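Heme utilization carrier protein (PDB 6U9J) probably carries heme, or the linear tetrapyrrole made from it in anaerobic heme degradation, through the cytosol as a member of the ChuX/HutX family. Local coordinates at residues Thr9-Thr14 / Ile107-Met112; Val57-His62 / Ala128-Phe133; His81-Leu86 / His95-Asn100. All coordinates share one frame; numbering follows the deposited sequence. Where two conformers were deposited one is given.

Interaction 1. Residues Thr9-Thr14 / Ile107-Met112; sequences TEPDGT and IERKFM
The loop 9-14 runs past the end of strand 103-111, with CA atoms 6.3 Å apart at the closest pairs, G13 CA to F111 CA and D12 CA to M112 CA. At that spacing the two backbones are joined through water 1, which donates to P11 O and accepts from M112 N. The rest of the join is made by side chains.

R109 carries most of it. Its CG sits in the crowded position between the backbone N and the carbonyl carbon (chi1 61°), and a bend at chi3 turns the guanidinium along the loop. Side-on, NE and NH1 both hold E10 OE1, each at 3.0 Å, in a salt bridge. The carboxylate and guanidinium planes are 47° apart. End-on, NH1 and NH2 share G13 O. The NH1 bond to G13 O is 3.0 Å and runs nearly along the C=O axis.

The loop links helix 3-7 to helix 15-22, and T14 is the N-cap of the second helix. R109 thus ties this helical N-terminal part to the six-stranded sheet. E10 OE2 takes the backbone N of K110 at 2.9 Å, with the donor above the carboxylate plane. F111 sets its ring edge against G13 C at 3.6 Å from CE1. T14 CG2 lies beside the same ring, 3.8 Å from F111 CE1. M112 CG rests over the centre of one F111 ring face.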
ATOM      1  N   THR A   9      27.596   9.781  10.459  1.00 48.14           N
ATOM      2  CA  THR A   9      28.085   8.599  11.162  1.00 48.06           C
ATOM      3  C   THR A   9      27.041   7.480  11.241  1.00 60.11           C
ATOM      4  O   THR A   9      27.144   6.593  12.099  1.00 63.10           O
ATOM      5  CB  THR A   9      28.595   8.987  12.558  1.00 60.83           C
ATOM      6  OG1 THR A   9      29.481   7.972  13.049  1.00 71.47           O
ATOM      7  CG2 THR A   9      27.445   9.234  13.546  1.00 48.03           C
ATOM      8  N   GLU A  10      26.049   7.495  10.341  1.00 55.32           N
ATOM      9  CA  GLU A  10      25.086   6.416  10.109  1.00 52.75           C
ATOM     10  C   GLU A  10      24.194   6.142  11.317  1.00 53.91           C
ATOM     11  O   GLU A  10      24.632   5.517  12.291  1.00 48.57           O
ATOM     12  CB  GLU A  10      25.805   5.125   9.697  1.00 44.68           C
ATOM     13  CG  GLU A  10      24.894   4.021   9.121  1.00 48.51           C
ATOM     14  CD  GLU A  10      24.220   4.395   7.799  1.00 46.83           C
ATOM     15  OE1 GLU A  10      23.067   4.885   7.825  1.00 44.78           O
ATOM     16  OE2 GLU A  10      24.843   4.186   6.730  1.00 40.46           O
ATOM     17  N   PRO A  11      22.930   6.559  11.276  1.00 57.65           N
ATOM     18  CA  PRO A  11      22.018   6.273  12.391  1.00 57.18           C
ATOM     19  C   PRO A  11      21.737   4.783  12.508  1.00 53.31           C
ATOM     20  O   PRO A  11      21.844   4.023  11.544  1.00 52.44           O
ATOM     21  CB  PRO A  11      20.745   7.054  12.031  1.00 55.90           C
ATOM     22  CG  PRO A  11      21.106   7.928  10.865  1.00 58.24           C
ATOM     23  CD  PRO A  11      22.277   7.304  10.188  1.00 59.69           C
ATOM     24  N   ASP A  12      21.356   4.372  13.718  1.00 56.17           N
ATOM     25  CA  ASP A  12      21.208   2.958  14.045  1.00 62.18           C
ATOM     26  C   ASP A  12      19.876   2.362  13.602  1.00 67.65           C
ATOM     27  O   ASP A  12      19.640   1.174  13.854  1.00 63.93           O
ATOM     28  CB  ASP A  12      21.373   2.748  15.555  1.00 62.03           C
ATOM     29  CG  ASP A  12      22.544   3.521  16.129  1.00 69.68           C
ATOM     30  OD1 ASP A  12      23.634   3.497  15.516  1.00 60.80           O
ATOM     31  OD2 ASP A  12      22.376   4.155  17.193  1.00 83.37           O
ATOM     32  N   GLY A  13      19.008   3.136  12.956  1.00 54.85           N
ATOM     33  CA  GLY A  13      17.685   2.658  12.569  1.00 50.52           C
ATOM     34  C   GLY A  13      17.169   3.356  11.340  1.00 46.87           C
ATOM     35  O   GLY A  13      17.948   3.703  10.438  1.00 39.95           O
ATOM     36  N   THR A  14      15.858   3.570  11.288  1.00 39.63           N
ATOM     37  CA  THR A  14      15.229   4.160  10.115  1.00 40.84           C
ATOM     38  C   THR A  14      15.460   5.669  10.066  1.00 35.60           C
ATOM     39  O   THR A  14      15.794   6.311  11.063  1.00 38.19           O
ATOM     40  CB  THR A  14      13.731   3.871  10.105  1.00 38.80           C
ATOM     41  OG1 THR A  14      13.117   4.533  11.220  1.00 41.70           O
ATOM     42  CG2 THR A  14      13.466   2.368  10.183  1.00 34.08           C
ATOM     43  N   ILE A 107      18.957   6.859  -2.598  1.00 15.76           N
ATOM     44  CA  ILE A 107      19.691   6.771  -1.339  1.00 16.01           C
ATOM     45  C   ILE A 107      20.471   5.469  -1.263  1.00 16.96           C
ATOM     46  O   ILE A 107      19.952   4.399  -1.580  1.00 17.66           O
ATOM     47  CB  ILE A 107      18.725   6.865  -0.140  1.00 16.60           C
ATOM     48  CG1 ILE A 107      17.991   8.204  -0.162  1.00 21.53           C
ATOM     49  CG2 ILE A 107      19.499   6.657   1.187  1.00 22.17           C
ATOM     50  CD1 ILE A 107      16.730   8.217   0.684  1.00 29.15           C
ATOM     51  N   GLU A 108      21.714   5.555  -0.785  1.00 19.44           N
ATOM     52  CA  GLU A 108      22.484   4.382  -0.399  1.00 22.21           C
ATOM     53  C   GLU A 108      22.931   4.569   1.039  1.00 20.97           C
ATOM     54  O   GLU A 108      23.453   5.630   1.392  1.00 24.08           O
ATOM     55  CB  GLU A 108      23.698   4.174  -1.304  1.00 23.94           C
ATOM     56  CG  GLU A 108      23.319   3.892  -2.748  1.00 24.00           C
ATOM     57  CD  GLU A 108      24.535   3.836  -3.656  1.00 32.51           C
ATOM     58  OE1 GLU A 108      24.809   4.839  -4.346  1.00 41.34           O
ATOM     59  OE2 GLU A 108      25.219   2.790  -3.666  1.00 34.18           O
ATOM     60  N   ARG A 109      22.685   3.565   1.869  1.00 19.44           N
ATOM     61  CA  ARG A 109      23.154   3.630   3.253  1.00 19.83           C
ATOM     62  C   ARG A 109      23.175   2.228   3.834  1.00 21.44           C
ATOM     63  O   ARG A 109      22.731   1.261   3.215  1.00 24.55           O
ATOM     64  CB  ARG A 109      22.259   4.549   4.093  1.00 21.81           C
ATOM     65  CG  ARG A 109      20.814   4.081   4.157  1.00 22.13           C
ATOM     66  CD  ARG A 109      19.957   5.015   5.001  1.00 29.32           C
ATOM     67  NE  ARG A 109      20.410   5.023   6.392  1.00 43.32           N
ATOM     68  CZ  ARG A 109      19.709   4.565   7.429  1.00 43.55           C
ATOM     69  NH1 ARG A 109      20.231   4.618   8.649  1.00 39.39           N
ATOM     70  NH2 ARG A 109      18.490   4.070   7.257  1.00 37.62           N
ATOM     71  N   LYS A 110      23.728   2.112   5.038  1.00 21.77           N
ATOM     72  CA  LYS A 110      23.583   0.873   5.777  1.00 22.46           C
ATOM     73  C   LYS A 110      22.396   0.964   6.726  1.00 24.70           C
ATOM     74  O   LYS A 110      22.190   1.989   7.384  1.00 29.81           O
ATOM     75  CB  LYS A 110      24.856   0.542   6.556  1.00 24.08           C
ATOM     76  CG  LYS A 110      25.928  -0.088   5.680  1.00 28.60           C
ATOM     77  CD  LYS A 110      27.056  -0.657   6.495  1.00 35.92           C
ATOM     78  CE  LYS A 110      28.148  -1.169   5.580  1.00 26.77           C
ATOM     79  NZ  LYS A 110      27.877  -2.552   5.108  1.00 26.36           N
ATOM     80  N   PHE A 111      21.590  -0.097   6.747  1.00 22.99           N
ATOM     81  CA  PHE A 111      20.463  -0.225   7.663  1.00 21.54           C
ATOM     82  C   PHE A 111      20.724  -1.460   8.510  1.00 29.04           C
ATOM     83  O   PHE A 111      20.646  -2.586   8.006  1.00 25.38           O
ATOM     84  CB  PHE A 111      19.134  -0.338   6.914  1.00 27.57           C
ATOM     85  CG  PHE A 111      17.953  -0.504   7.817  1.00 28.58           C
ATOM     86  CD1 PHE A 111      17.661   0.454   8.777  1.00 31.32           C
ATOM     87  CD2 PHE A 111      17.136  -1.617   7.715  1.00 31.73           C
ATOM     88  CE1 PHE A 111      16.575   0.303   9.617  1.00 29.87           C
ATOM     89  CE2 PHE A 111      16.049  -1.775   8.556  1.00 41.40           C
ATOM     90  CZ  PHE A 111      15.770  -0.815   9.508  1.00 36.39           C
ATOM     91  N   MET A 112      21.056  -1.243   9.780  1.00 24.85           N
ATOM     92  CA  MET A 112      21.423  -2.337  10.678  1.00 28.11           C
ATOM     93  C   MET A 112      22.490  -3.229  10.044  1.00 28.47           C
ATOM     94  O   MET A 112      22.400  -4.459  10.064  1.00 29.55           O
ATOM     95  CB  MET A 112      20.190  -3.149  11.061  1.00 31.22           C
ATOM     96  CG  MET A 112      18.999  -2.281  11.437  1.00 35.68           C
ATOM     97  SD  MET A 112      17.801  -3.168  12.440  1.00 37.57           S
ATOM     98  CE  MET A 112      17.251  -4.398  11.270  1.00 36.51           C
TER
HETATM   99  O   HOH W   1      21.009   1.551  10.689  1.00 41.71           O

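Interaction 2. Residues Val57-His62 / Ala128-Phe133; sequences VTTLVH and AMLKIF. With PO4 (phosphate ion), chain E.
T58 O is the best-held polar atom, with two contacts on it. F133 N donates an almost straight hydrogen bond of 2.7 Å to T58 O. I132 CA adds a CA-H...O contact to T58 O at 3.3 Å. T58 N returns a bond to F133 O, which closes one antiparallel hydrogen-bonded pair. L60 and K131 form the next such pair, with L60 N 2.8 Å from K131 O. Between them T59 and I132 make a non-hydrogen-bonded pair.

These are strands 56-62 and 128-133, neighbours in the six-stranded antiparallel sheet. One sheet face carries T58, L60, K131 and F133. L60 CD1 approaches the F133 ring there, 4.2 Å from CE1. The K131 chain is extended beyond CG, and NZ makes a salt bridge with E16. The T59 and I132 side chains lie side by side on the other face. The V57 and I132 side chains cross obliquely and touch through V57 CG2 and I132 CG2, 3.9 Å apart. L130, which forms a classic beta bulge with M129 opposite F121, brings CD1 to 3.9 Å from T59 CG2. T59 and L130 also pack on L68 of the second subunit, and V61 packs on its own copy there.

At one end T58 OG1 makes a weak hydrogen bond to a phosphate ion, probably from the crystallisation liquor. At the other, water 2 accepts from K131 NZ and also bonds H62 ND1. H62 ND1 lies 5.5 Å from K131 NZ, so the lysine charge would tend to disfavour protonation of the histidine.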
ATOM      1  N   VAL A  57      12.263  -5.837  -8.082  1.00 22.78           N
ATOM      2  CA  VAL A  57      12.480  -4.848  -7.038  1.00 22.13           C
ATOM      3  C   VAL A  57      11.363  -4.995  -6.007  1.00 23.42           C
ATOM      4  O   VAL A  57      10.389  -5.715  -6.219  1.00 28.40           O
ATOM      5  CB  VAL A  57      12.534  -3.411  -7.600  1.00 19.51           C
ATOM      6  CG1 VAL A  57      13.731  -3.253  -8.551  1.00 20.95           C
ATOM      7  CG2 VAL A  57      11.225  -3.036  -8.311  1.00 20.28           C
ATOM      8  N   THR A  58      11.505  -4.299  -4.882  1.00 20.29           N
ATOM      9  CA  THR A  58      10.480  -4.277  -3.845  1.00 18.99           C
ATOM     10  C   THR A  58       9.879  -2.884  -3.735  1.00 19.22           C
ATOM     11  O   THR A  58      10.577  -1.922  -3.397  1.00 21.25           O
ATOM     12  CB  THR A  58      11.043  -4.711  -2.496  1.00 22.31           C
ATOM     13  OG1 THR A  58      11.630  -6.012  -2.625  1.00 28.37           O
ATOM     14  CG2 THR A  58       9.926  -4.746  -1.443  1.00 26.80           C
ATOM     15  N   THR A  59       8.580  -2.785  -4.001  1.00 20.35           N
ATOM     16  CA  THR A  59       7.833  -1.545  -3.882  1.00 20.26           C
ATOM     17  C   THR A  59       7.058  -1.569  -2.576  1.00 20.01           C
ATOM     18  O   THR A  59       6.389  -2.561  -2.274  1.00 23.85           O
ATOM     19  CB  THR A  59       6.872  -1.381  -5.058  1.00 22.23           C
ATOM     20  OG1 THR A  59       7.612  -1.415  -6.283  1.00 25.68           O
ATOM     21  CG2 THR A  59       6.120  -0.064  -4.952  1.00 23.68           C
ATOM     22  N   LEU A  60       7.165  -0.499  -1.803  1.00 18.33           N
ATOM     23  CA  LEU A  60       6.631  -0.455  -0.452  1.00 22.52           C
ATOM     24  C   LEU A  60       5.737   0.766  -0.272  1.00 25.96           C
ATOM     25  O   LEU A  60       6.084   1.870  -0.701  1.00 22.43           O
ATOM     26  CB  LEU A  60       7.791  -0.435   0.571  1.00 23.93           C
ATOM     27  CG  LEU A  60       7.506  -0.404   2.071  1.00 28.21           C
ATOM     28  CD1 LEU A  60       8.572  -1.188   2.832  1.00 30.50           C
ATOM     29  CD2 LEU A  60       7.422   1.031   2.573  1.00 31.89           C
ATOM     30  N   VAL A  61       4.586   0.572   0.369  1.00 22.33           N
ATOM     31  CA  VAL A  61       3.768   1.681   0.839  1.00 22.54           C
ATOM     32  C   VAL A  61       3.548   1.507   2.337  1.00 23.48           C
ATOM     33  O   VAL A  61       3.352   0.387   2.819  1.00 25.21           O
ATOM     34  CB  VAL A  61       2.433   1.776   0.073  1.00 25.65           C
ATOM     35  CG1 VAL A  61       1.582   0.539   0.307  1.00 29.83           C
ATOM     36  CG2 VAL A  61       1.696   3.053   0.461  1.00 30.72           C
ATOM     37  N   HIS A  62       3.596   2.621   3.065  1.00 28.49           N
ATOM     38  CA  HIS A  62       3.638   2.652   4.526  1.00 31.77           C
ATOM     39  C   HIS A  62       2.514   3.557   5.011  1.00 36.26           C
ATOM     40  O   HIS A  62       2.526   4.762   4.737  1.00 42.71           O
ATOM     41  CB  HIS A  62       5.003   3.170   4.991  1.00 38.10           C
ATOM     42  CG  HIS A  62       5.328   2.899   6.429  1.00 47.82           C
ATOM     43  ND1 HIS A  62       6.592   3.093   6.944  1.00 56.60           N
ATOM     44  CD2 HIS A  62       4.560   2.483   7.463  1.00 48.13           C
ATOM     45  CE1 HIS A  62       6.595   2.788   8.229  1.00 52.31           C
ATOM     46  NE2 HIS A  62       5.374   2.416   8.570  1.00 60.43           N
ATOM     47  N   ALA A 128       7.276  10.563   2.720  1.00 23.41           N
ATOM     48  CA  ALA A 128       7.332   9.591   1.640  1.00 19.52           C
ATOM     49  C   ALA A 128       5.925   9.169   1.235  1.00 23.28           C
ATOM     50  O   ALA A 128       5.079   8.889   2.091  1.00 24.99           O
ATOM     51  CB  ALA A 128       8.161   8.374   2.071  1.00 22.98           C
ATOM     52  N   MET A 129       5.665   9.153  -0.070  1.00 22.78           N
ATOM     53  CA  MET A 129       4.442   8.547  -0.577  1.00 20.11           C
ATOM     54  C   MET A 129       4.661   7.148  -1.131  1.00 22.09           C
ATOM     55  O   MET A 129       3.699   6.382  -1.241  1.00 23.44           O
ATOM     56  CB  MET A 129       3.783   9.434  -1.652  1.00 24.39           C
ATOM     57  CG  MET A 129       4.719  10.296  -2.472  1.00 24.68           C
ATOM     58  SD  MET A 129       3.832  11.283  -3.712  1.00 31.80           S
ATOM     59  CE  MET A 129       3.318   9.913  -4.668  1.00 18.29           C
ATOM     60  N   LEU A 130       5.905   6.767  -1.412  1.00 18.65           N
ATOM     61  CA  LEU A 130       6.175   5.459  -1.986  1.00 16.42           C
ATOM     62  C   LEU A 130       7.668   5.228  -1.864  1.00 18.68           C
ATOM     63  O   LEU A 130       8.437   6.185  -1.882  1.00 17.46           O
ATOM     64  CB  LEU A 130       5.741   5.392  -3.454  1.00 20.43           C
ATOM     65  CG  LEU A 130       5.672   3.992  -4.045  1.00 22.56           C
ATOM     66  CD1 LEU A 130       4.500   3.207  -3.467  1.00 26.04           C
ATOM     67  CD2 LEU A 130       5.576   4.081  -5.559  1.00 25.94           C
ATOM     68  N   LYS A 131       8.068   3.963  -1.713  1.00 18.29           N
ATOM     69  CA  LYS A 131       9.478   3.595  -1.697  1.00 17.35           C
ATOM     70  C   LYS A 131       9.701   2.404  -2.614  1.00 17.89           C
ATOM     71  O   LYS A 131       8.850   1.516  -2.707  1.00 20.51           O
ATOM     72  CB  LYS A 131       9.961   3.237  -0.272  1.00 16.90           C
ATOM     73  CG  LYS A 131       9.844   4.373   0.739  1.00 21.03           C
ATOM     74  CD  LYS A 131      10.510   4.012   2.064  1.00 23.81           C
ATOM     75  CE  LYS A 131      10.338   5.114   3.093  1.00 27.52           C
ATOM     76  NZ  LYS A 131      11.128   4.800   4.332  1.00 29.56           N
ATOM     77  N   ILE A 132      10.834   2.386  -3.305  1.00 17.13           N
ATOM     78  CA  ILE A 132      11.284   1.215  -4.054  1.00 16.31           C
ATOM     79  C   ILE A 132      12.665   0.841  -3.546  1.00 17.91           C
ATOM     80  O   ILE A 132      13.549   1.701  -3.475  1.00 20.84           O
ATOM     81  CB  ILE A 132      11.325   1.472  -5.567  1.00 17.83           C
ATOM     82  CG1 ILE A 132       9.934   1.844  -6.088  1.00 18.54           C
ATOM     83  CG2 ILE A 132      11.838   0.237  -6.301  1.00 22.11           C
ATOM     84  CD1 ILE A 132       9.963   2.335  -7.521  1.00 22.01           C
ATOM     85  N   PHE A 133      12.854  -0.435  -3.207  1.00 16.67           N
ATOM     86  CA  PHE A 133      14.127  -0.958  -2.727  1.00 17.55           C
ATOM     87  C   PHE A 133      14.694  -1.954  -3.725  1.00 18.23           C
ATOM     88  O   PHE A 133      13.955  -2.750  -4.299  1.00 19.72           O
ATOM     89  CB  PHE A 133      13.958  -1.658  -1.373  1.00 19.52           C
ATOM     90  CG  PHE A 133      13.639  -0.729  -0.253  1.00 22.67           C
ATOM     91  CD1 PHE A 133      12.324  -0.400   0.038  1.00 22.42           C
ATOM     92  CD2 PHE A 133      14.656  -0.192   0.529  1.00 23.85           C
ATOM     93  CE1 PHE A 133      12.026   0.465   1.081  1.00 27.00           C
ATOM     94  CE2 PHE A 133      14.365   0.674   1.578  1.00 29.98           C
ATOM     95  CZ  PHE A 133      13.051   1.003   1.851  1.00 27.11           C
TER
HETATM   96  P   PO4 E 201      13.582  -9.294  -3.923  1.00 89.38           P
HETATM   97  O1  PO4 E 201      12.785  -8.184  -4.586  1.00 41.42           O
HETATM   98  O2  PO4 E 201      12.635 -10.325  -3.350  1.00 77.20           O
HETATM   99  O3  PO4 E 201      14.490  -9.948  -4.941  1.00 57.34           O
HETATM  100  O4  PO4 E 201      14.427  -8.737  -2.800  1.00 50.51           O
HETATM  101  O   HOH W   2       9.203   2.592   5.608  1.00 44.18           O

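Interaction 3. Residues His81-Leu86 / His95-Asn100; sequences HGYFNL and HIKAEN
Y83 and K97 lie side by side and point the same way. K97 CG meets the Y83 ring at CE1, 3.6 Å away, and K97 CE comes to 3.7 Å from Y83 OH. The lysine is extended beyond CG, and NZ goes on to a hydrogen bond with A64 O of the second subunit. The Y83 ring also nears H95, with Y83 CD1 4.0 Å from H95 CB, and the two side chains cross obliquely.

N85 and H95 cross obliquely. The amide and imidazole planes are 77° apart, and N85 ND2 is 2.8 Å from H95 ND1. Chi1 of H95, -28°, falls short of a staggered value.

F84 lies on the sheet face opposite N85 and H95, together with I96. The two strands form a beta hairpin, strands 83-86 and 92-96, and F84 N donates to I96 O at 2.8 Å while I96 N donates back to F84 O. H95 and I96 also pair antiparallel with a strand of the second subunit, so this small sheet continues across the dimer interface. The F84 CG is anti to the backbone N (chi1 -175°), which carries the ring to W48 and F44, each met edge-to-face. F84 CB itself stays close to the 3-10 turn that follows the second strand, 4.0 Å from A98 CB.

After I96 the chain folds through an inverse gamma turn centred on K97, and A98 N gives a weak bond to I96 O. Beyond the strand pairing, water 3 donates to G82 O and accepts from E99 N, 2.9 Å away. Water 4 donates to E99 OE1 and, weakly, to G82 O.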
ATOM      1  N   HIS A  81      -5.743  12.132 -16.501  1.00 28.51           N
ATOM      2  CA  HIS A  81      -6.543  12.927 -15.565  1.00 31.52           C
ATOM      3  C   HIS A  81      -5.872  13.085 -14.204  1.00 34.70           C
ATOM      4  O   HIS A  81      -6.526  13.044 -13.158  1.00 30.21           O
ATOM      5  CB  HIS A  81      -7.939  12.326 -15.387  1.00 37.27           C
ATOM      6  CG  HIS A  81      -8.810  12.464 -16.592  1.00 38.70           C
ATOM      7  ND1 HIS A  81      -8.949  13.653 -17.274  1.00 49.16           N
ATOM      8  CD2 HIS A  81      -9.596  11.567 -17.233  1.00 38.44           C
ATOM      9  CE1 HIS A  81      -9.774  13.480 -18.290  1.00 52.89           C
ATOM     10  NE2 HIS A  81     -10.181  12.224 -18.287  1.00 51.82           N
ATOM     11  N   GLY A  82      -4.555  13.278 -14.213  1.00 25.12           N
ATOM     12  CA  GLY A  82      -3.819  13.514 -12.991  1.00 28.09           C
ATOM     13  C   GLY A  82      -3.319  12.274 -12.281  1.00 26.43           C
ATOM     14  O   GLY A  82      -2.504  12.399 -11.357  1.00 34.88           O
ATOM     15  N   TYR A  83      -3.775  11.088 -12.665  1.00 23.06           N
ATOM     16  CA  TYR A  83      -3.270   9.850 -12.083  1.00 23.00           C
ATOM     17  C   TYR A  83      -2.216   9.233 -12.988  1.00 22.87           C
ATOM     18  O   TYR A  83      -2.294   9.315 -14.217  1.00 23.58           O
ATOM     19  CB  TYR A  83      -4.400   8.832 -11.892  1.00 28.02           C
ATOM     20  CG  TYR A  83      -5.289   9.060 -10.695  1.00 34.14           C
ATOM     21  CD1 TYR A  83      -4.809   8.903  -9.404  1.00 39.81           C
ATOM     22  CD2 TYR A  83      -6.619   9.420 -10.860  1.00 37.10           C
ATOM     23  CE1 TYR A  83      -5.633   9.102  -8.308  1.00 43.35           C
ATOM     24  CE2 TYR A  83      -7.447   9.623  -9.775  1.00 42.33           C
ATOM     25  CZ  TYR A  83      -6.947   9.463  -8.502  1.00 44.51           C
ATOM     26  OH  TYR A  83      -7.770   9.667  -7.418  1.00 52.49           O
ATOM     27  N   PHE A  84      -1.239   8.579 -12.370  1.00 18.59           N
ATOM     28  CA  PHE A  84      -0.378   7.643 -13.073  1.00 16.78           C
ATOM     29  C   PHE A  84      -0.925   6.241 -12.819  1.00 23.50           C
ATOM     30  O   PHE A  84      -0.914   5.757 -11.681  1.00 19.94           O
ATOM     31  CB  PHE A  84       1.065   7.790 -12.604  1.00 18.68           C
ATOM     32  CG  PHE A  84       2.032   6.958 -13.365  1.00 19.24           C
ATOM     33  CD1 PHE A  84       2.303   7.207 -14.698  1.00 21.93           C
ATOM     34  CD2 PHE A  84       2.719   5.923 -12.725  1.00 20.87           C
ATOM     35  CE1 PHE A  84       3.221   6.432 -15.393  1.00 21.56           C
ATOM     36  CE2 PHE A  84       3.635   5.150 -13.414  1.00 19.49           C
ATOM     37  CZ  PHE A  84       3.902   5.401 -14.737  1.00 19.93           C
ATOM     38  N   ASN A  85      -1.430   5.606 -13.866  1.00 21.76           N
ATOM     39  CA  ASN A  85      -2.196   4.377 -13.746  1.00 17.82           C
ATOM     40  C   ASN A  85      -1.320   3.207 -14.144  1.00 20.94           C
ATOM     41  O   ASN A  85      -0.812   3.161 -15.266  1.00 22.28           O
ATOM     42  CB  ASN A  85      -3.437   4.463 -14.632  1.00 18.83           C
ATOM     43  CG  ASN A  85      -4.276   5.654 -14.293  1.00 21.49           C
ATOM     44  OD1 ASN A  85      -4.470   6.546 -15.119  1.00 37.31           O
ATOM     45  ND2 ASN A  85      -4.781   5.690 -13.071  1.00 21.28           N
ATOM     46  N   LEU A  86      -1.123   2.276 -13.216  1.00 22.38           N
ATOM     47  CA  LEU A  86      -0.235   1.159 -13.468  1.00 20.32           C
ATOM     48  C   LEU A  86      -0.919   0.117 -14.335  1.00 23.72           C
ATOM     49  O   LEU A  86      -2.116  -0.154 -14.180  1.00 28.03           O
ATOM     50  CB  LEU A  86       0.210   0.529 -12.146  1.00 21.98           C
ATOM     51  CG  LEU A  86       0.964   1.476 -11.213  1.00 22.69           C
ATOM     52  CD1 LEU A  86       1.516   0.723  -9.976  1.00 22.16           C
ATOM     53  CD2 LEU A  86       2.078   2.186 -11.953  1.00 23.95           C
ATOM     54  N   HIS A  95      -2.723   3.080  -8.741  1.00 23.42           N
ATOM     55  CA  HIS A  95      -2.537   4.415  -9.290  1.00 23.10           C
ATOM     56  C   HIS A  95      -1.793   5.293  -8.299  1.00 25.03           C
ATOM     57  O   HIS A  95      -1.912   5.126  -7.083  1.00 28.45           O
ATOM     58  CB  HIS A  95      -3.877   5.071  -9.646  1.00 27.10           C
ATOM     59  CG  HIS A  95      -4.948   4.091  -9.997  1.00 41.24           C
ATOM     60  ND1 HIS A  95      -5.094   3.556 -11.260  1.00 42.63           N
ATOM     61  CD2 HIS A  95      -5.898   3.511  -9.230  1.00 41.79           C
ATOM     62  CE1 HIS A  95      -6.106   2.708 -11.259  1.00 40.29           C
ATOM     63  NE2 HIS A  95      -6.607   2.660 -10.039  1.00 43.56           N
ATOM     64  N   ILE A  96      -1.040   6.244  -8.845  1.00 19.21           N
ATOM     65  CA  ILE A  96      -0.230   7.172  -8.063  0.88 21.50           C
ATOM     66  C   ILE A  96      -0.601   8.589  -8.481  1.00 21.29           C
ATOM     67  O   ILE A  96      -0.675   8.885  -9.674  1.00 21.23           O
ATOM     68  CB  ILE A  96       1.281   6.947  -8.266  0.88 21.25           C
ATOM     69  CG1 ILE A  96       1.683   5.548  -7.794  0.88 24.64           C
ATOM     70  CG2 ILE A  96       2.084   8.002  -7.500  0.88 20.57           C
ATOM     71  CD1 ILE A  96       3.028   5.108  -8.333  0.88 25.33           C
ATOM     72  N   LYS A  97      -0.821   9.454  -7.494  1.00 21.29           N
ATOM     73  CA  LYS A  97      -1.020  10.876  -7.803  1.00 21.31           C
ATOM     74  C   LYS A  97       0.367  11.475  -8.027  1.00 19.69           C
ATOM     75  O   LYS A  97       0.940  12.164  -7.178  1.00 22.82           O
ATOM     76  CB  LYS A  97      -1.781  11.580  -6.686  1.00 22.33           C
ATOM     77  CG  LYS A  97      -3.214  11.106  -6.536  1.00 25.82           C
ATOM     78  CD  LYS A  97      -3.917  11.793  -5.378  1.00 25.21           C
ATOM     79  CE  LYS A  97      -5.287  11.168  -5.155  1.00 29.99           C
ATOM     80  NZ  LYS A  97      -5.909  11.629  -3.879  1.00 38.15           N
ATOM     81  N   ALA A  98       0.922  11.195  -9.208  1.00 21.52           N
ATOM     82  CA  ALA A  98       2.320  11.530  -9.475  1.00 20.87           C
ATOM     83  C   ALA A  98       2.574  13.029  -9.538  1.00 21.74           C
ATOM     84  O   ALA A  98       3.705  13.459  -9.310  1.00 21.02           O
ATOM     85  CB  ALA A  98       2.781  10.880 -10.777  1.00 19.11           C
ATOM     86  N   GLU A  99       1.565  13.845  -9.856  1.00 19.54           N
ATOM     87  CA  GLU A  99       1.807  15.279  -9.790  1.00 18.02           C
ATOM     88  C   GLU A  99       1.873  15.802  -8.371  1.00 21.45           C
ATOM     89  O   GLU A  99       2.264  16.962  -8.169  1.00 24.31           O
ATOM     90  CB  GLU A  99       0.715  16.034 -10.551  1.00 20.41           C
ATOM     91  CG  GLU A  99       0.420  15.431 -11.897  1.00 27.78           C
ATOM     92  CD  GLU A  99       1.640  15.355 -12.785  1.00 30.68           C
ATOM     93  OE1 GLU A  99       1.766  14.360 -13.529  1.00 37.15           O
ATOM     94  OE2 GLU A  99       2.463  16.298 -12.753  1.00 33.82           O
ATOM     95  N   ASN A 100       1.505  14.989  -7.382  1.00 22.17           N
ATOM     96  CA  ASN A 100       1.740  15.334  -5.996  1.00 21.33           C
ATOM     97  C   ASN A 100       3.135  14.918  -5.537  1.00 20.98           C
ATOM     98  O   ASN A 100       3.508  15.215  -4.402  1.00 22.64           O
ATOM     99  CB  ASN A 100       0.680  14.686  -5.102  1.00 23.25           C
ATOM    100  CG  ASN A 100      -0.554  15.558  -4.930  1.00 29.66           C
ATOM    101  OD1 ASN A 100      -0.504  16.761  -5.151  1.00 28.85           O
ATOM    102  ND2 ASN A 100      -1.647  14.953  -4.492  1.00 31.51           N
TER
HETATM  103  O   HOH W   3      -1.244  13.645  -9.382  1.00 21.83           O
HETATM  104  O   HOH W   4       0.185  12.113 -12.996  1.00 30.45           O

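Overall arrangement
Interactions 1 and 2 both reach the six-stranded sheet, with centres about 17 Å apart and nearest atoms about 6 Å apart. They do not touch, but helix 15-22 relates them: T14 of interaction 1 caps it, and its E16 pairs with K131 of interaction 2. Interactions 2 and 3 touch directly, centres about 15 Å apart. M129 CE packs on I96 CG2 at 3.6 Å, which joins the large sheet to the small one. Both also meet the second subunit. Interactions 1 and 3, about 30 Å apart between centres, lie on opposite sides of the chain's centre. The phosphate sits at interaction 2, where S71 OG also bonds it.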